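Adenylyl-sulfate kinase 1, chloroplastic (Arabidopsis thaliana, PDB 3UIE) catalyses the ATP-dependent phosphorylation of adenosine 5'-phosphosulfate to 3'-phosphoadenylyl sulfate, the activated sulfate of the plant chloroplast. Local coordinates at the interface of chains A and B. Residues are numbered along the deposited sequence; one frame, centred on the assembly and turned at random. Chains: chain A/B, Adenylyl-sulfate kinase 1, chloroplastic.

The interface of chains A and B. Residues chain A 92-93, 95-96; chain B 57, 59, 89, 93.
B:Tyr57 holds CG anti to its backbone N (chi1 -167°), and A:Asp95 likewise has CG anti to its backbone N; these torsions bring phenol and carboxylate together across the dimer. The site is part of the two-fold homodimer interface of an APS kinase, a P-loop nucleotide-binding fold. Helix 76-95 of each chain meets its mate here, and strand 56-60 of chain B flanks the pair. The phenol OH of B:Tyr57 donates a hydrogen bond to carboxylate OD2 of A:Asp95, 2.7 Å away. OD2 accepts with its anti lone pair, the one turned away from OD1. It lies in plane at the edge of the phenol ring, while the carboxylate itself stands nearly upright to that ring, at 86°. Backbone O of A:Leu92 sits over one ring face, offset toward the rim, 3.7 Å from CZ of B:Tyr57. The methyl CB of A:Ala96 packs 3.6 Å from CD1 of the same ring. It also meets the edge of the B:Phe93 ring, in plane, near CE1.

A:Phe93 and B:Phe93 are symmetry mates and reach toward each other tip to tip. Their rings stack almost parallel, with planes 5° apart and centroids separated by 4.0 Å. CZ of each ring lies over the centre of the other. Across the stack, CE2 of A:Phe93 is 3.8 Å from CE2 of B:Phe93. A:Leu92 lines one side of this stack, its CB 3.9 Å from CZ of B:Phe93. Its branch CD1 points to CD2 of B:Leu59 at 4.1 Å, where the two leucines cross at about a right angle. CG1 of B:Val89 lies more loosely near CD1 of A:Leu92.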
ATOM      1  N   LEU A  92      -0.115  -4.624  -4.024  1.00 21.50           N
ATOM      2  CA  LEU A  92      -1.175  -4.726  -3.018  1.00 21.62           C
ATOM      3  C   LEU A  92      -2.412  -3.921  -3.447  1.00 22.30           C
ATOM      4  O   LEU A  92      -3.550  -4.391  -3.311  1.00 22.02           O
ATOM      5  CB  LEU A  92      -0.678  -4.245  -1.650  1.00 25.15           C
ATOM      6  CG  LEU A  92       0.512  -5.005  -1.062  1.00 31.66           C
ATOM      7  CD1 LEU A  92       1.028  -4.306   0.195  1.00 31.05           C
ATOM      8  CD2 LEU A  92       0.140  -6.459  -0.760  1.00 36.11           C
ATOM      9  N   PHE A  93      -2.197  -2.719  -3.970  1.00 22.16           N
ATOM     10  CA  PHE A  93      -3.327  -1.929  -4.453  1.00 26.69           C
ATOM     11  C   PHE A  93      -4.065  -2.594  -5.610  1.00 24.30           C
ATOM     12  O   PHE A  93      -5.301  -2.569  -5.675  1.00 24.38           O
ATOM     13  CB  PHE A  93      -2.897  -0.515  -4.852  1.00 26.31           C
ATOM     14  CG  PHE A  93      -2.894   0.453  -3.697  1.00 29.28           C
ATOM     15  CD1 PHE A  93      -4.036   1.161  -3.367  1.00 32.38           C
ATOM     16  CD2 PHE A  93      -1.758   0.638  -2.934  1.00 29.64           C
ATOM     17  CE1 PHE A  93      -4.043   2.051  -2.303  1.00 35.99           C
ATOM     18  CE2 PHE A  93      -1.754   1.537  -1.866  1.00 27.68           C
ATOM     19  CZ  PHE A  93      -2.902   2.243  -1.557  1.00 29.35           C
ATOM     20  N   ASP A  95      -4.188  -5.740  -6.086  1.00 25.47           N
ATOM     21  CA  ASP A  95      -4.873  -6.896  -5.529  1.00 26.52           C
ATOM     22  C   ASP A  95      -6.174  -6.457  -4.832  1.00 24.72           C
ATOM     23  O   ASP A  95      -7.151  -7.208  -4.786  1.00 28.37           O
ATOM     24  CB  ASP A  95      -3.947  -7.672  -4.579  1.00 27.16           C
ATOM     25  CG  ASP A  95      -4.558  -8.975  -4.099  1.00 30.87           C
ATOM     26  OD1 ASP A  95      -5.095  -9.719  -4.944  1.00 31.22           O
ATOM     27  OD2 ASP A  95      -4.492  -9.249  -2.883  1.00 27.20           O
ATOM     28  N   ALA A  96      -6.196  -5.218  -4.354  1.00 24.91           N
ATOM     29  CA  ALA A  96      -7.390  -4.640  -3.732  1.00 22.19           C
ATOM     30  C   ALA A  96      -8.417  -4.208  -4.770  1.00 30.18           C
ATOM     31  O   ALA A  96      -9.503  -3.751  -4.405  1.00 26.57           O
ATOM     32  CB  ALA A  96      -7.002  -3.457  -2.875  1.00 19.47           C
TER
ATOM     33  N   TYR B  57      -9.319  -4.237   2.770  1.00 22.42           N
ATOM     34  CA  TYR B  57      -8.137  -4.957   2.309  1.00 21.71           C
ATOM     35  C   TYR B  57      -7.288  -5.315   3.525  1.00 26.94           C
ATOM     36  O   TYR B  57      -7.011  -4.456   4.348  1.00 26.42           O
ATOM     37  CB  TYR B  57      -7.326  -4.127   1.318  1.00 21.38           C
ATOM     38  CG  TYR B  57      -6.311  -5.010   0.637  1.00 27.98           C
ATOM     39  CD1 TYR B  57      -6.705  -5.928  -0.334  1.00 24.25           C
ATOM     40  CD2 TYR B  57      -4.975  -4.969   1.008  1.00 25.00           C
ATOM     41  CE1 TYR B  57      -5.772  -6.771  -0.939  1.00 21.38           C
ATOM     42  CE2 TYR B  57      -4.046  -5.803   0.423  1.00 27.68           C
ATOM     43  CZ  TYR B  57      -4.446  -6.694  -0.553  1.00 28.66           C
ATOM     44  OH  TYR B  57      -3.512  -7.518  -1.128  1.00 28.60           O
ATOM     45  N   LEU B  59      -3.869  -6.329   5.378  1.00 22.89           N
ATOM     46  CA  LEU B  59      -2.419  -6.409   5.402  1.00 22.70           C
ATOM     47  C   LEU B  59      -2.009  -7.347   6.528  1.00 29.72           C
ATOM     48  O   LEU B  59      -1.944  -6.944   7.686  1.00 27.81           O
ATOM     49  CB  LEU B  59      -1.804  -5.026   5.650  1.00 25.70           C
ATOM     50  CG  LEU B  59      -2.135  -3.939   4.632  1.00 25.53           C
ATOM     51  CD1 LEU B  59      -1.499  -2.602   5.034  1.00 26.89           C
ATOM     52  CD2 LEU B  59      -1.681  -4.379   3.236  1.00 25.03           C
ATOM     53  N   VAL B  89       1.821   1.902   4.871  1.00 24.12           N
ATOM     54  CA  VAL B  89       0.996   1.363   3.790  1.00 25.15           C
ATOM     55  C   VAL B  89      -0.487   1.420   4.148  1.00 24.01           C
ATOM     56  O   VAL B  89      -1.329   1.767   3.317  1.00 23.41           O
ATOM     57  CB  VAL B  89       1.416  -0.057   3.430  1.00 24.90           C
ATOM     58  CG1 VAL B  89       0.429  -0.660   2.418  1.00 24.97           C
ATOM     59  CG2 VAL B  89       2.839  -0.030   2.844  1.00 25.48           C
ATOM     60  N   PHE B  93      -3.701   3.117   2.138  1.00 22.16           N
ATOM     61  CA  PHE B  93      -4.993   2.491   1.868  1.00 26.69           C
ATOM     62  C   PHE B  93      -6.167   3.286   2.431  1.00 24.30           C
ATOM     63  O   PHE B  93      -7.215   3.414   1.786  1.00 24.38           O
ATOM     64  CB  PHE B  93      -5.040   1.051   2.385  1.00 26.31           C
ATOM     65  CG  PHE B  93      -4.505   0.047   1.398  1.00 29.28           C
ATOM     66  CD1 PHE B  93      -5.338  -0.528   0.454  1.00 32.38           C
ATOM     67  CD2 PHE B  93      -3.170  -0.305   1.402  1.00 29.64           C
ATOM     68  CE1 PHE B  93      -4.852  -1.450  -0.461  1.00 35.99           C
ATOM     69  CE2 PHE B  93      -2.674  -1.238   0.490  1.00 27.68           C
ATOM     70  CZ  PHE B  93      -3.522  -1.809  -0.440  1.00 29.35           C
TER